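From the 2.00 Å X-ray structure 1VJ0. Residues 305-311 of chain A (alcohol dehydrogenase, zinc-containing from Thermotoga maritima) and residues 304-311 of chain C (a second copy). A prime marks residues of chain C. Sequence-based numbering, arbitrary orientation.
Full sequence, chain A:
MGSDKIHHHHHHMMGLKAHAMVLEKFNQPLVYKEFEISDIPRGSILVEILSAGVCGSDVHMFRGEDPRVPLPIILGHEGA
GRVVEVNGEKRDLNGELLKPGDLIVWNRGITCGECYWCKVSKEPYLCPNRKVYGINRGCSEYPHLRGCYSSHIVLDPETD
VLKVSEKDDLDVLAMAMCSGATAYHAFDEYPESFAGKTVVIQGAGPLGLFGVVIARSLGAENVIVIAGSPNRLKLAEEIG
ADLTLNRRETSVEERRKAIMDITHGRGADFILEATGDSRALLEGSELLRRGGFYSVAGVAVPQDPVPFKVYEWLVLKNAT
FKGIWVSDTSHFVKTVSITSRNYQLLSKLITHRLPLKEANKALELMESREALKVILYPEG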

ATOM      1  N   PRO A 305     -12.037  17.455 -25.027  1.00 28.58           N
ATOM      2  CA  PRO A 305     -10.737  16.980 -24.607  1.00 29.12           C
ATOM      3  C   PRO A 305      -9.765  18.132 -24.377  1.00 29.04           C
ATOM      4  O   PRO A 305      -9.868  19.163 -25.043  1.00 27.47           O
ATOM      5  N   VAL A 306      -8.845  17.959 -23.444  1.00 28.72           N
ATOM      6  CA  VAL A 306      -7.808  18.961 -23.174  1.00 30.40           C
ATOM      7  C   VAL A 306      -6.481  18.478 -23.734  1.00 30.12           C
ATOM      8  O   VAL A 306      -6.249  17.275 -23.811  1.00 31.19           O
ATOM      9  N   PRO A 307      -5.635  19.409 -24.150  1.00 30.08           N
ATOM     10  CA  PRO A 307      -4.320  19.077 -24.703  1.00 29.24           C
ATOM     11  C   PRO A 307      -3.377  18.639 -23.593  1.00 29.59           C
ATOM     12  O   PRO A 307      -2.923  19.448 -22.790  1.00 29.61           O
ATOM     13  N   PHE A 308      -3.150  17.336 -23.508  1.00 28.44           N
ATOM     14  CA  PHE A 308      -2.355  16.782 -22.436  1.00 28.11           C
ATOM     15  C   PHE A 308      -0.957  16.492 -22.900  1.00 27.66           C
ATOM     16  O   PHE A 308      -0.770  15.808 -23.893  1.00 26.24           O
ATOM     17  N   LYS A 309       0.031  17.005 -22.147  1.00 27.07           N
ATOM     18  CA  LYS A 309       1.429  16.798 -22.454  1.00 27.49           C
ATOM     19  C   LYS A 309       1.949  15.548 -21.728  1.00 27.11           C
ATOM     20  O   LYS A 309       2.327  15.589 -20.560  1.00 25.29           O
ATOM     21  N   VAL A 310       1.986  14.445 -22.453  1.00 25.89           N
ATOM     22  CA  VAL A 310       2.289  13.167 -21.840  1.00 26.73           C
ATOM     23  C   VAL A 310       3.708  13.091 -21.275  1.00 25.99           C
ATOM     24  O   VAL A 310       3.893  12.592 -20.186  1.00 25.54           O
ATOM     25  N   TYR A 311       4.716  13.519 -22.018  1.00 26.30           N
ATOM     26  CA  TYR A 311       6.071  13.421 -21.506  1.00 26.89           C
ATOM     27  C   TYR A 311       6.303  14.274 -20.256  1.00 28.07           C
ATOM     28  O   TYR A 311       6.809  13.781 -19.236  1.00 26.31           O
TER
ATOM     29  N   ASP C 304       3.767  16.672 -29.280  1.00 27.89           N
ATOM     30  CA  ASP C 304       2.551  17.475 -29.313  1.00 29.24           C
ATOM     31  C   ASP C 304       1.626  16.952 -28.235  1.00 28.70           C
ATOM     32  O   ASP C 304       1.641  15.744 -27.943  1.00 28.31           O
ATOM     33  N   PRO C 305       0.827  17.819 -27.616  1.00 28.93           N
ATOM     34  CA  PRO C 305      -0.164  17.319 -26.653  1.00 29.11           C
ATOM     35  C   PRO C 305      -1.219  16.427 -27.316  1.00 29.54           C
ATOM     36  O   PRO C 305      -1.512  16.596 -28.467  1.00 28.55           O
ATOM     37  N   VAL C 306      -1.763  15.461 -26.591  1.00 30.32           N
ATOM     38  CA  VAL C 306      -2.848  14.632 -27.123  1.00 31.08           C
ATOM     39  C   VAL C 306      -4.154  15.059 -26.479  1.00 30.50           C
ATOM     40  O   VAL C 306      -4.160  15.543 -25.335  1.00 29.30           O
ATOM     41  N   PRO C 307      -5.248  14.875 -27.198  1.00 29.83           N
ATOM     42  CA  PRO C 307      -6.547  15.274 -26.690  1.00 29.93           C
ATOM     43  C   PRO C 307      -6.982  14.260 -25.664  1.00 30.23           C
ATOM     44  O   PRO C 307      -7.119  13.042 -25.957  1.00 33.55           O
ATOM     45  N   PHE C 308      -7.127  14.727 -24.441  1.00 28.70           N
ATOM     46  CA  PHE C 308      -7.386  13.818 -23.349  1.00 28.15           C
ATOM     47  C   PHE C 308      -8.792  14.052 -22.830  1.00 26.92           C
ATOM     48  O   PHE C 308      -9.180  15.179 -22.516  1.00 25.85           O
ATOM     49  N   LYS C 309      -9.575  12.985 -22.773  1.00 27.60           N
ATOM     50  CA  LYS C 309     -10.971  13.064 -22.276  1.00 28.46           C
ATOM     51  C   LYS C 309     -10.960  12.823 -20.778  1.00 28.21           C
ATOM     52  O   LYS C 309     -10.966  11.688 -20.344  1.00 28.10           O
ATOM     53  N   VAL C 310     -10.932  13.903 -20.015  1.00 26.86           N
ATOM     54  CA  VAL C 310     -10.806  13.832 -18.557  1.00 27.14           C
ATOM     55  C   VAL C 310     -11.987  13.075 -17.900  1.00 26.66           C
ATOM     56  O   VAL C 310     -11.766  12.203 -17.090  1.00 27.37           O
ATOM     57  N   TYR C 311     -13.210  13.404 -18.275  1.00 26.77           N
ATOM     58  CA  TYR C 311     -14.364  12.697 -17.709  1.00 27.67           C
ATOM     59  C   TYR C 311     -14.335  11.211 -17.988  1.00 28.03           C
ATOM     60  O   TYR C 311     -14.324  10.385 -17.081  1.00 28.33           O
TER

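Which donors and acceptors hold the two strands together? All four direct hydrogen bonds run from backbone to backbone. Val306 N donates to Phe308′ O at 2.9 Å and Phe308′ N to Val306 O at 2.8 Å; the equivalent pair, with the chains exchanged, joins Phe308 N to Val306′ O at 2.8 Å and Val306′ N to Phe308 O at 2.9 Å. Between these antiparallel pairs sits Pro307 against Pro307′, whose ring nitrogens carry no hydrogen to donate.

Do the carbonyls have other close neighbours? Each one also faces a proline CA-H: Phe308′ O lies 3.2 Å from Pro305 CA, and Val306 O lies 3.5 Å from Pro307′ CA, with equivalent contacts in the other direction. Val306 O and Val306′ O approach to 3.1 Å, but both are acceptors, so no hydrogen bond links them; each is satisfied by its phenylalanine amide.

What fills the face carrying valine and phenylalanine? The paired strands bring Phe308 CB and Phe308′ CB to 3.7 Å; both side chains are t at chi1, which sets the direction of the rings. Their rings form an oblique pair, with centroids 5.1 Å apart and planes at 32°. Val306 and Val306′ are both m; Val306 CG2 meets Val310′ CG2 at 3.9 Å, and Val310 CG2 meets Val306′ CG2 at the same distance. Val310 and Val310′ are t.

What covers the proline face, and where does water enter? Pro305 CB touches Pro307′ CB at 3.6 Å, and Pro307 CB touches Pro305′ CB at 3.6 Å, all four rings C-gamma endo. These contacts are purely apolar. At one end, a water accepts from Val310 N at 3.1 Å and donates to Asp304′ O at 2.8 Å, bridging the start of a helix to the other chain's backbone.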

ATOM      1  CB  PRO A 305     -10.288  16.087 -25.784  1.00 29.60           C
ATOM      2  CG  PRO A 305     -11.072  16.468 -26.876  1.00 31.30           C
ATOM      3  CD  PRO A 305     -12.404  16.949 -26.363  1.00 30.01           C
ATOM      4  CB  VAL A 306      -7.633  19.260 -21.653  1.00 31.36           C
ATOM      5  CG1 VAL A 306      -8.924  19.875 -21.105  1.00 34.89           C
ATOM      6  CG2 VAL A 306      -7.241  18.034 -20.881  1.00 31.79           C
ATOM      7  CB  PRO A 307      -3.856  20.390 -25.383  1.00 29.80           C
ATOM      8  CG  PRO A 307      -4.702  21.469 -24.794  1.00 30.38           C
ATOM      9  CD  PRO A 307      -5.910  20.861 -24.173  1.00 29.16           C
ATOM     10  CB  PHE A 308      -2.995  15.495 -21.959  1.00 30.57           C
ATOM     11  CG  PHE A 308      -2.475  15.024 -20.642  1.00 30.70           C
ATOM     12  CD1 PHE A 308      -1.330  14.236 -20.578  1.00 30.76           C
ATOM     13  CD2 PHE A 308      -3.146  15.324 -19.483  1.00 35.12           C
ATOM     14  CE1 PHE A 308      -0.863  13.776 -19.375  1.00 35.53           C
ATOM     15  CE2 PHE A 308      -2.693  14.870 -18.272  1.00 37.30           C
ATOM     16  CZ  PHE A 308      -1.509  14.085 -18.216  1.00 35.62           C
ATOM     17  CB  LYS A 309       2.242  17.998 -22.001  1.00 28.49           C
ATOM     18  CG  LYS A 309       1.873  19.275 -22.698  1.00 30.11           C
ATOM     19  CD  LYS A 309       2.809  20.394 -22.328  1.00 31.74           C
ATOM     20  CE  LYS A 309       2.290  21.674 -23.034  1.00 36.97           C
ATOM     21  NZ  LYS A 309       3.112  22.874 -22.691  1.00 41.69           N
ATOM     22  CB  VAL A 310       2.069  12.020 -22.816  1.00 27.23           C
ATOM     23  CG1 VAL A 310       2.520  10.671 -22.199  1.00 28.04           C
ATOM     24  CG2 VAL A 310       0.604  12.020 -23.265  1.00 28.85           C
ATOM     25  CB  TYR A 311       7.079  13.817 -22.569  1.00 27.69           C
ATOM     26  CG  TYR A 311       8.499  13.705 -22.124  1.00 28.50           C
ATOM     27  CD1 TYR A 311       9.078  12.459 -21.973  1.00 27.45           C
ATOM     28  CD2 TYR A 311       9.289  14.841 -21.903  1.00 29.03           C
ATOM     29  CE1 TYR A 311      10.390  12.319 -21.603  1.00 29.18           C
ATOM     30  CE2 TYR A 311      10.643  14.709 -21.516  1.00 28.29           C
ATOM     31  CZ  TYR A 311      11.164  13.423 -21.368  1.00 29.65           C
ATOM     32  OH  TYR A 311      12.475  13.173 -21.007  1.00 30.16           O
TER
ATOM     33  CB  ASP C 304       1.861  17.337 -30.671  1.00 28.93           C
ATOM     34  CG  ASP C 304       2.681  17.892 -31.797  1.00 33.09           C
ATOM     35  OD1 ASP C 304       3.421  18.881 -31.609  1.00 33.90           O
ATOM     36  OD2 ASP C 304       2.657  17.394 -32.937  1.00 39.62           O
ATOM     37  CB  PRO C 305      -0.795  18.590 -26.067  1.00 29.34           C
ATOM     38  CG  PRO C 305      -0.293  19.747 -26.882  1.00 29.32           C
ATOM     39  CD  PRO C 305       0.841  19.286 -27.701  1.00 28.70           C
ATOM     40  CB  VAL C 306      -2.604  13.133 -26.894  1.00 31.82           C
ATOM     41  CG1 VAL C 306      -1.312  12.765 -27.575  1.00 36.44           C
ATOM     42  CG2 VAL C 306      -2.534  12.774 -25.396  1.00 32.16           C
ATOM     43  CB  PRO C 307      -7.462  15.282 -27.915  1.00 29.66           C
ATOM     44  CG  PRO C 307      -6.810  14.395 -28.941  1.00 31.49           C
ATOM     45  CD  PRO C 307      -5.338  14.238 -28.527  1.00 30.50           C
ATOM     46  CB  PHE C 308      -6.314  14.000 -22.286  1.00 28.81           C
ATOM     47  CG  PHE C 308      -6.309  12.914 -21.229  1.00 28.70           C
ATOM     48  CD1 PHE C 308      -7.309  12.881 -20.246  1.00 29.15           C
ATOM     49  CD2 PHE C 308      -5.291  11.967 -21.185  1.00 33.63           C
ATOM     50  CE1 PHE C 308      -7.334  11.910 -19.219  1.00 28.14           C
ATOM     51  CE2 PHE C 308      -5.322  10.954 -20.211  1.00 33.86           C
ATOM     52  CZ  PHE C 308      -6.391  10.938 -19.209  1.00 31.06           C
ATOM     53  CB  LYS C 309     -11.876  12.033 -22.924  1.00 28.29           C
ATOM     54  CG  LYS C 309     -11.908  11.992 -24.439  1.00 31.19           C
ATOM     55  CD  LYS C 309     -13.180  11.195 -24.878  1.00 33.64           C
ATOM     56  CE  LYS C 309     -12.958  10.381 -26.158  1.00 39.49           C
ATOM     57  NZ  LYS C 309     -14.137  10.355 -27.122  1.00 40.25           N
ATOM     58  CB  VAL C 310     -10.643  15.220 -17.975  1.00 26.13           C
ATOM     59  CG1 VAL C 310     -10.670  15.188 -16.409  1.00 27.03           C
ATOM     60  CG2 VAL C 310      -9.308  15.822 -18.483  1.00 26.61           C
ATOM     61  CB  TYR C 311     -15.659  13.270 -18.226  1.00 27.52           C
ATOM     62  CG  TYR C 311     -16.855  12.643 -17.565  1.00 27.78           C
ATOM     63  CD1 TYR C 311     -17.050  12.790 -16.186  1.00 27.52           C
ATOM     64  CD2 TYR C 311     -17.767  11.898 -18.283  1.00 26.03           C
ATOM     65  CE1 TYR C 311     -18.141  12.256 -15.547  1.00 29.76           C
ATOM     66  CE2 TYR C 311     -18.900  11.327 -17.626  1.00 28.94           C
ATOM     67  CZ  TYR C 311     -19.070  11.533 -16.261  1.00 29.50           C
ATOM     68  OH  TYR C 311     -20.140  11.005 -15.538  1.00 29.69           O
TER
HETATM   69  O   HOH W   1       2.275  14.456 -25.576  1.00 19.52           O